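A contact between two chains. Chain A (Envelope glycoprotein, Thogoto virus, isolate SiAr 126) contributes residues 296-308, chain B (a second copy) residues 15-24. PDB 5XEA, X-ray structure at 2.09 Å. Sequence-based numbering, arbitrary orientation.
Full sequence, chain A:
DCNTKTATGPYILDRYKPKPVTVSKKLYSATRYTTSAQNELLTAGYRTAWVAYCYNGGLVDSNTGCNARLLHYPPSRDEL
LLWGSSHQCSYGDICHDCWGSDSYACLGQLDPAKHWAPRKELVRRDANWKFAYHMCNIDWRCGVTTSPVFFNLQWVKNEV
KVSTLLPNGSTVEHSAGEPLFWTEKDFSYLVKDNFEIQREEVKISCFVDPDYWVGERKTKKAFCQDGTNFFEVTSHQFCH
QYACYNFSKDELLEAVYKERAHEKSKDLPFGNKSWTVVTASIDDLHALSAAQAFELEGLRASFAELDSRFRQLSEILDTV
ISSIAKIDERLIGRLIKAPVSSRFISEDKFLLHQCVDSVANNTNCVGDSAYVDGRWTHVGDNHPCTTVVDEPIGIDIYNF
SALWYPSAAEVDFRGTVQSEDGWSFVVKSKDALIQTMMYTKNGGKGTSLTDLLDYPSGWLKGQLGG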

ATOM      1  N   LEU A 296       8.132 -15.883  -6.413  1.00 36.20           N
ATOM      2  CA  LEU A 296       7.781 -16.336  -7.759  1.00 39.93           C
ATOM      3  C   LEU A 296       8.992 -16.891  -8.506  1.00 41.66           C
ATOM      4  O   LEU A 296       8.866 -17.848  -9.281  1.00 39.47           O
ATOM      5  CB  LEU A 296       7.148 -15.196  -8.554  1.00 39.19           C
ATOM      6  CG  LEU A 296       5.760 -14.788  -8.069  1.00 47.04           C
ATOM      7  CD1 LEU A 296       5.294 -13.545  -8.809  1.00 44.50           C
ATOM      8  CD2 LEU A 296       4.777 -15.940  -8.245  1.00 41.80           C
ATOM      9  N   GLU A 297      10.165 -16.281  -8.327  1.00 39.07           N
ATOM     10  CA  GLU A 297      11.362 -16.792  -8.992  1.00 42.99           C
ATOM     11  C   GLU A 297      11.791 -18.135  -8.410  1.00 46.92           C
ATOM     12  O   GLU A 297      12.263 -19.021  -9.139  1.00 47.70           O
ATOM     13  CB  GLU A 297      12.493 -15.774  -8.888  1.00 39.41           C
ATOM     14  CG  GLU A 297      12.227 -14.533  -9.695  1.00 45.92           C
ATOM     15  CD  GLU A 297      12.317 -14.777 -11.185  1.00 51.55           C
ATOM     16  OE1 GLU A 297      13.301 -15.399 -11.631  1.00 58.96           O
ATOM     17  OE2 GLU A 297      11.401 -14.367 -11.918  1.00 45.11           O
ATOM     18  N   GLY A 298      11.651 -18.300  -7.094  1.00 42.07           N
ATOM     19  CA  GLY A 298      11.905 -19.600  -6.491  1.00 42.83           C
ATOM     20  C   GLY A 298      10.926 -20.664  -6.958  1.00 39.15           C
ATOM     21  O   GLY A 298      11.308 -21.812  -7.199  1.00 39.73           O
ATOM     22  N   LEU A 299       9.643 -20.303  -7.070  1.00 40.26           N
ATOM     23  CA  LEU A 299       8.669 -21.211  -7.678  1.00 41.76           C
ATOM     24  C   LEU A 299       9.066 -21.577  -9.102  1.00 43.27           C
ATOM     25  O   LEU A 299       8.910 -22.730  -9.519  1.00 38.16           O
ATOM     26  CB  LEU A 299       7.273 -20.586  -7.667  1.00 39.63           C
ATOM     27  CG  LEU A 299       6.616 -20.552  -6.291  1.00 48.60           C
ATOM     28  CD1 LEU A 299       5.339 -19.712  -6.317  1.00 49.43           C
ATOM     29  CD2 LEU A 299       6.322 -21.966  -5.843  1.00 48.03           C
ATOM     30  N   ARG A 300       9.585 -20.609  -9.860  1.00 35.80           N
ATOM     31  CA  ARG A 300      10.063 -20.889 -11.213  1.00 35.11           C
ATOM     32  C   ARG A 300      11.214 -21.896 -11.200  1.00 46.05           C
ATOM     33  O   ARG A 300      11.264 -22.824 -12.022  1.00 39.34           O
ATOM     34  CB  ARG A 300      10.509 -19.588 -11.867  1.00 35.65           C
ATOM     35  CG  ARG A 300      10.804 -19.664 -13.342  1.00 40.31           C
ATOM     36  CD  ARG A 300      11.245 -18.294 -13.810  1.00 47.16           C
ATOM     37  NE  ARG A 300      11.598 -18.298 -15.217  1.00 44.26           N
ATOM     38  CZ  ARG A 300      10.725 -18.189 -16.208  1.00 48.49           C
ATOM     39  NH1 ARG A 300       9.418 -18.082 -15.963  1.00 45.54           N
ATOM     40  NH2 ARG A 300      11.164 -18.197 -17.455  1.00 55.79           N
ATOM     41  N   ALA A 301      12.181 -21.693 -10.304  1.00 37.73           N
ATOM     42  CA  ALA A 301      13.269 -22.654 -10.166  1.00 44.63           C
ATOM     43  C   ALA A 301      12.739 -24.035  -9.797  1.00 43.91           C
ATOM     44  O   ALA A 301      13.228 -25.050 -10.299  1.00 41.63           O
ATOM     45  CB  ALA A 301      14.267 -22.163  -9.115  1.00 38.23           C
ATOM     46  N   SER A 302      11.725 -24.094  -8.930  1.00 41.03           N
ATOM     47  CA  SER A 302      11.197 -25.393  -8.530  1.00 44.26           C
ATOM     48  C   SER A 302      10.418 -26.053  -9.664  1.00 43.03           C
ATOM     49  O   SER A 302      10.517 -27.272  -9.864  1.00 41.63           O
ATOM     50  CB  SER A 302      10.339 -25.250  -7.280  1.00 46.35           C
ATOM     51  OG  SER A 302      11.168 -25.184  -6.133  1.00 50.37           O
ATOM     52  N   PHE A 303       9.651 -25.268 -10.428  1.00 36.20           N
ATOM     53  CA  PHE A 303       8.996 -25.843 -11.598  1.00 42.24           C
ATOM     54  C   PHE A 303      10.007 -26.398 -12.584  1.00 45.05           C
ATOM     55  O   PHE A 303       9.739 -27.410 -13.241  1.00 40.18           O
ATOM     56  CB  PHE A 303       8.107 -24.820 -12.292  1.00 41.12           C
ATOM     57  CG  PHE A 303       6.741 -24.730 -11.695  1.00 48.81           C
ATOM     58  CD1 PHE A 303       6.529 -25.143 -10.387  1.00 52.65           C
ATOM     59  CD2 PHE A 303       5.667 -24.273 -12.431  1.00 59.09           C
ATOM     60  CE1 PHE A 303       5.276 -25.075  -9.819  1.00 56.53           C
ATOM     61  CE2 PHE A 303       4.405 -24.211 -11.864  1.00 55.88           C
ATOM     62  CZ  PHE A 303       4.215 -24.620 -10.553  1.00 52.95           C
ATOM     63  N   ALA A 304      11.157 -25.733 -12.723  1.00 38.84           N
ATOM     64  CA  ALA A 304      12.176 -26.235 -13.628  1.00 37.35           C
ATOM     65  C   ALA A 304      12.734 -27.559 -13.122  1.00 39.77           C
ATOM     66  O   ALA A 304      12.991 -28.471 -13.912  1.00 37.71           O
ATOM     67  CB  ALA A 304      13.287 -25.198 -13.800  1.00 36.01           C
ATOM     68  N   GLU A 305      12.896 -27.696 -11.804  1.00 33.48           N
ATOM     69  CA  GLU A 305      13.326 -28.982 -11.267  1.00 38.31           C
ATOM     70  C   GLU A 305      12.252 -30.047 -11.488  1.00 40.57           C
ATOM     71  O   GLU A 305      12.562 -31.174 -11.892  1.00 39.53           O
ATOM     72  CB  GLU A 305      13.688 -28.839  -9.782  1.00 37.06           C
ATOM     73  CG  GLU A 305      13.883 -30.159  -9.008  1.00 37.37           C
ATOM     74  CD  GLU A 305      14.937 -31.117  -9.619  1.00 50.08           C
ATOM     75  OE1 GLU A 305      15.816 -30.659 -10.377  1.00 49.82           O
ATOM     76  OE2 GLU A 305      14.891 -32.340  -9.327  1.00 43.32           O
ATOM     77  N   LEU A 306      10.980 -29.693 -11.273  1.00 35.85           N
ATOM     78  CA  LEU A 306       9.898 -30.650 -11.484  1.00 38.34           C
ATOM     79  C   LEU A 306       9.848 -31.121 -12.933  1.00 42.42           C
ATOM     80  O   LEU A 306       9.632 -32.312 -13.198  1.00 38.77           O
ATOM     81  CB  LEU A 306       8.557 -30.040 -11.086  1.00 39.12           C
ATOM     82  CG  LEU A 306       8.277 -29.865  -9.590  1.00 45.67           C
ATOM     83  CD1 LEU A 306       6.949 -29.153  -9.388  1.00 39.36           C
ATOM     84  CD2 LEU A 306       8.291 -31.208  -8.906  1.00 42.12           C
ATOM     85  N   ASP A 307      10.044 -30.204 -13.886  1.00 38.07           N
ATOM     86  CA  ASP A 307      10.097 -30.597 -15.289  1.00 40.79           C
ATOM     87  C   ASP A 307      11.280 -31.517 -15.558  1.00 41.45           C
ATOM     88  O   ASP A 307      11.168 -32.469 -16.336  1.00 42.23           O
ATOM     89  CB  ASP A 307      10.174 -29.365 -16.188  1.00 39.88           C
ATOM     90  CG  ASP A 307       8.903 -29.148 -17.004  1.00 49.71           C
ATOM     91  OD1 ASP A 307       8.159 -30.126 -17.269  1.00 46.00           O
ATOM     92  OD2 ASP A 307       8.652 -27.979 -17.391  1.00 48.35           O
ATOM     93  N   SER A 308      12.423 -31.235 -14.929  1.00 37.38           N
ATOM     94  CA  SER A 308      13.597 -32.078 -15.068  1.00 44.50           C
ATOM     95  C   SER A 308      13.334 -33.481 -14.528  1.00 38.09           C
ATOM     96  O   SER A 308      13.855 -34.462 -15.052  1.00 36.72           O
ATOM     97  CB  SER A 308      14.786 -31.444 -14.346  1.00 42.25           C
ATOM     98  OG  SER A 308      15.878 -32.372 -14.350  1.00 44.35           O
TER
ATOM     99  N   ARG B  15      11.323 -39.420 -25.722  1.00 41.26           N
ATOM    100  CA  ARG B  15      11.573 -38.968 -24.362  1.00 41.06           C
ATOM    101  C   ARG B  15      10.960 -37.584 -24.187  1.00 44.73           C
ATOM    102  O   ARG B  15      10.886 -36.799 -25.132  1.00 49.35           O
ATOM    103  CB  ARG B  15      13.074 -38.919 -24.064  1.00 41.31           C
ATOM    104  CG  ARG B  15      13.680 -40.286 -23.659  1.00 55.66           C
ATOM    105  CD  ARG B  15      13.805 -41.293 -24.809  1.00 59.78           C
ATOM    106  NE  ARG B  15      14.546 -42.497 -24.399  1.00 71.91           N
ATOM    107  CZ  ARG B  15      14.502 -43.677 -25.024  1.00 79.91           C
ATOM    108  NH1 ARG B  15      13.737 -43.845 -26.098  1.00 71.84           N
ATOM    109  NH2 ARG B  15      15.223 -44.700 -24.568  1.00 85.58           N
ATOM    110  N   TYR B  16      10.514 -37.284 -22.975  1.00 43.54           N
ATOM    111  CA  TYR B  16      10.020 -35.937 -22.694  1.00 49.78           C
ATOM    112  C   TYR B  16      11.189 -34.967 -22.542  1.00 51.25           C
ATOM    113  O   TYR B  16      12.110 -35.206 -21.758  1.00 47.01           O
ATOM    114  CB  TYR B  16       9.163 -35.926 -21.438  1.00 40.27           C
ATOM    115  CG  TYR B  16       8.743 -34.535 -21.043  1.00 40.26           C
ATOM    116  CD1 TYR B  16       7.945 -33.767 -21.879  1.00 46.45           C
ATOM    117  CD2 TYR B  16       9.144 -33.991 -19.832  1.00 41.78           C
ATOM    118  CE1 TYR B  16       7.549 -32.477 -21.514  1.00 43.59           C
ATOM    119  CE2 TYR B  16       8.740 -32.704 -19.452  1.00 46.20           C
ATOM    120  CZ  TYR B  16       7.948 -31.962 -20.303  1.00 49.56           C
ATOM    121  OH  TYR B  16       7.567 -30.691 -19.930  1.00 61.90           O
ATOM    122  N   LYS B  17      11.153 -33.869 -23.296  1.00 49.72           N
ATOM    123  CA  LYS B  17      12.257 -32.910 -23.353  1.00 48.51           C
ATOM    124  C   LYS B  17      11.701 -31.508 -23.128  1.00 47.38           C
ATOM    125  O   LYS B  17      11.294 -30.830 -24.080  1.00 59.04           O
ATOM    126  CB  LYS B  17      12.997 -33.005 -24.689  1.00 59.35           C
ATOM    127  CG  LYS B  17      13.488 -34.429 -25.028  1.00 78.63           C
ATOM    128  CD  LYS B  17      13.987 -34.568 -26.475  1.00 87.72           C
ATOM    129  CE  LYS B  17      12.852 -34.462 -27.495  1.00 92.45           C
ATOM    130  NZ  LYS B  17      12.002 -35.692 -27.553  1.00 97.12           N
ATOM    131  N   PRO B  18      11.650 -31.050 -21.881  1.00 46.43           N
ATOM    132  CA  PRO B  18      11.118 -29.711 -21.613  1.00 57.05           C
ATOM    133  C   PRO B  18      12.061 -28.621 -22.093  1.00 58.37           C
ATOM    134  O   PRO B  18      13.285 -28.778 -22.099  1.00 52.76           O
ATOM    135  CB  PRO B  18      10.974 -29.682 -20.085  1.00 50.51           C
ATOM    136  CG  PRO B  18      11.964 -30.674 -19.594  1.00 45.80           C
ATOM    137  CD  PRO B  18      12.040 -31.753 -20.645  1.00 50.43           C
ATOM    138  N   LYS B  19      11.469 -27.499 -22.500  1.00 66.09           N
ATOM    139  CA  LYS B  19      12.267 -26.320 -22.802  1.00 66.95           C
ATOM    140  C   LYS B  19      13.051 -25.927 -21.554  1.00 55.55           C
ATOM    141  O   LYS B  19      12.483 -25.914 -20.455  1.00 57.28           O
ATOM    142  CB  LYS B  19      11.381 -25.168 -23.269  1.00 68.13           C
ATOM    143  N   PRO B  20      14.348 -25.651 -21.667  1.00 67.14           N
ATOM    144  CA  PRO B  20      15.141 -25.347 -20.471  1.00 68.71           C
ATOM    145  C   PRO B  20      14.824 -23.962 -19.927  1.00 64.32           C
ATOM    146  O   PRO B  20      14.674 -22.994 -20.675  1.00 61.63           O
ATOM    147  CB  PRO B  20      16.589 -25.430 -20.973  1.00 72.89           C
ATOM    148  CG  PRO B  20      16.509 -26.145 -22.298  1.00 76.15           C
ATOM    149  CD  PRO B  20      15.189 -25.751 -22.867  1.00 73.46           C
ATOM    150  N   VAL B  21      14.713 -23.888 -18.603  1.00 61.21           N
ATOM    151  CA  VAL B  21      14.496 -22.646 -17.868  1.00 66.92           C
ATOM    152  C   VAL B  21      15.697 -22.452 -16.950  1.00 77.33           C
ATOM    153  O   VAL B  21      16.033 -23.349 -16.172  1.00 78.91           O
ATOM    154  CB  VAL B  21      13.176 -22.685 -17.073  1.00 63.18           C
ATOM    155  CG1 VAL B  21      13.161 -21.615 -16.002  1.00 55.68           C
ATOM    156  CG2 VAL B  21      11.980 -22.529 -18.017  1.00 63.51           C
ATOM    157  N   THR B  22      16.331 -21.281 -17.031  1.00 72.05           N
ATOM    158  CA  THR B  22      17.707 -21.103 -16.583  1.00 87.87           C
ATOM    159  C   THR B  22      17.860 -20.294 -15.295  1.00 83.60           C
ATOM    160  O   THR B  22      18.979 -19.880 -14.983  1.00 88.75           O
ATOM    161  CB  THR B  22      18.530 -20.438 -17.686  1.00100.33           C
ATOM    162  OG1 THR B  22      17.973 -19.162 -18.010  1.00102.21           O
ATOM    163  CG2 THR B  22      18.568 -21.322 -18.932  1.00103.10           C
ATOM    164  N   VAL B  23      16.794 -20.056 -14.531  1.00 74.67           N
ATOM    165  CA  VAL B  23      16.959 -19.406 -13.231  1.00 70.19           C
ATOM    166  C   VAL B  23      17.531 -20.421 -12.250  1.00 58.05           C
ATOM    167  O   VAL B  23      17.033 -21.545 -12.150  1.00 56.60           O
ATOM    168  CB  VAL B  23      15.630 -18.811 -12.721  1.00 62.73           C
ATOM    169  CG1 VAL B  23      14.473 -19.792 -12.848  1.00 47.13           C
ATOM    170  CG2 VAL B  23      15.778 -18.378 -11.263  1.00 67.28           C
ATOM    171  N   SER B  24      18.588 -20.033 -11.534  1.00 57.04           N
ATOM    172  CA  SER B  24      19.284 -20.925 -10.615  1.00 65.12           C
ATOM    173  C   SER B  24      19.436 -20.277  -9.245  1.00 62.63           C
ATOM    174  O   SER B  24      19.450 -19.048  -9.110  1.00 57.16           O
ATOM    175  CB  SER B  24      20.670 -21.314 -11.145  1.00 68.94           C
ATOM    176  OG  SER B  24      21.510 -20.184 -11.287  1.00 74.26           O
TER
HETATM  177  O   HOH W   1       6.800 -28.008 -19.419  1.00 53.18           O

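The chain B segment runs as an extended segment without regular secondary structure along one side of a chain A helix, whose i to i+4 backbone hydrogen bonds continue unbroken from Arg A300 to Ser A308. It travels antiparallel to the helix: the nearest CA pairs are Asp A307–Pro B18 (6.5 Å), Ala A304–Val B21 (6.0 Å) and Ala A301–Val B23 (5.8 Å). Together the stretches bury 419 Å².

The first contact is polar. Tyr B16, with chi1 in the t well, extends its ring so that OH donates a hydrogen bond to Asp A307 OD1 at 2.8 Å, the acceptor lying near the ring plane, as suits a phenolic donor. A water donates to both Asp A307 OD2 (2.7 Å) and Tyr B16 OH (2.8 Å), so the second carboxylate oxygen joins the same network. Lys B17 points away, and its NZ bonds back to Arg B15 O at 2.9 Å.

Pro B18 turns toward the helix, its CB 3.8 Å from Asp A307 CG; the compact ring packs against the carboxylate without competing for its hydrogen bonds. Lys B19 and Pro B20 both point away.

Val B21 returns toward the helix. Its CB lies 4.1 Å from Ala A304 CB, a close approach that the short alanine side chain permits, while its CG1 reaches within 3.7 Å of Arg A300 NE.

After Thr B22, which points away, Val B23 has the most area covered of any chain B residue, 83 Å². Its CG1 sits 3.7 Å from Arg A300 CD, near the guanidinium plane at its edge, and 4.4 Å from Ala A301 CB. Its CG2 approaches Glu A297 OE1 at 3.9 Å, a van der Waals contact. Arg A300, all t through chi3, thus offers its extended chain to both valines.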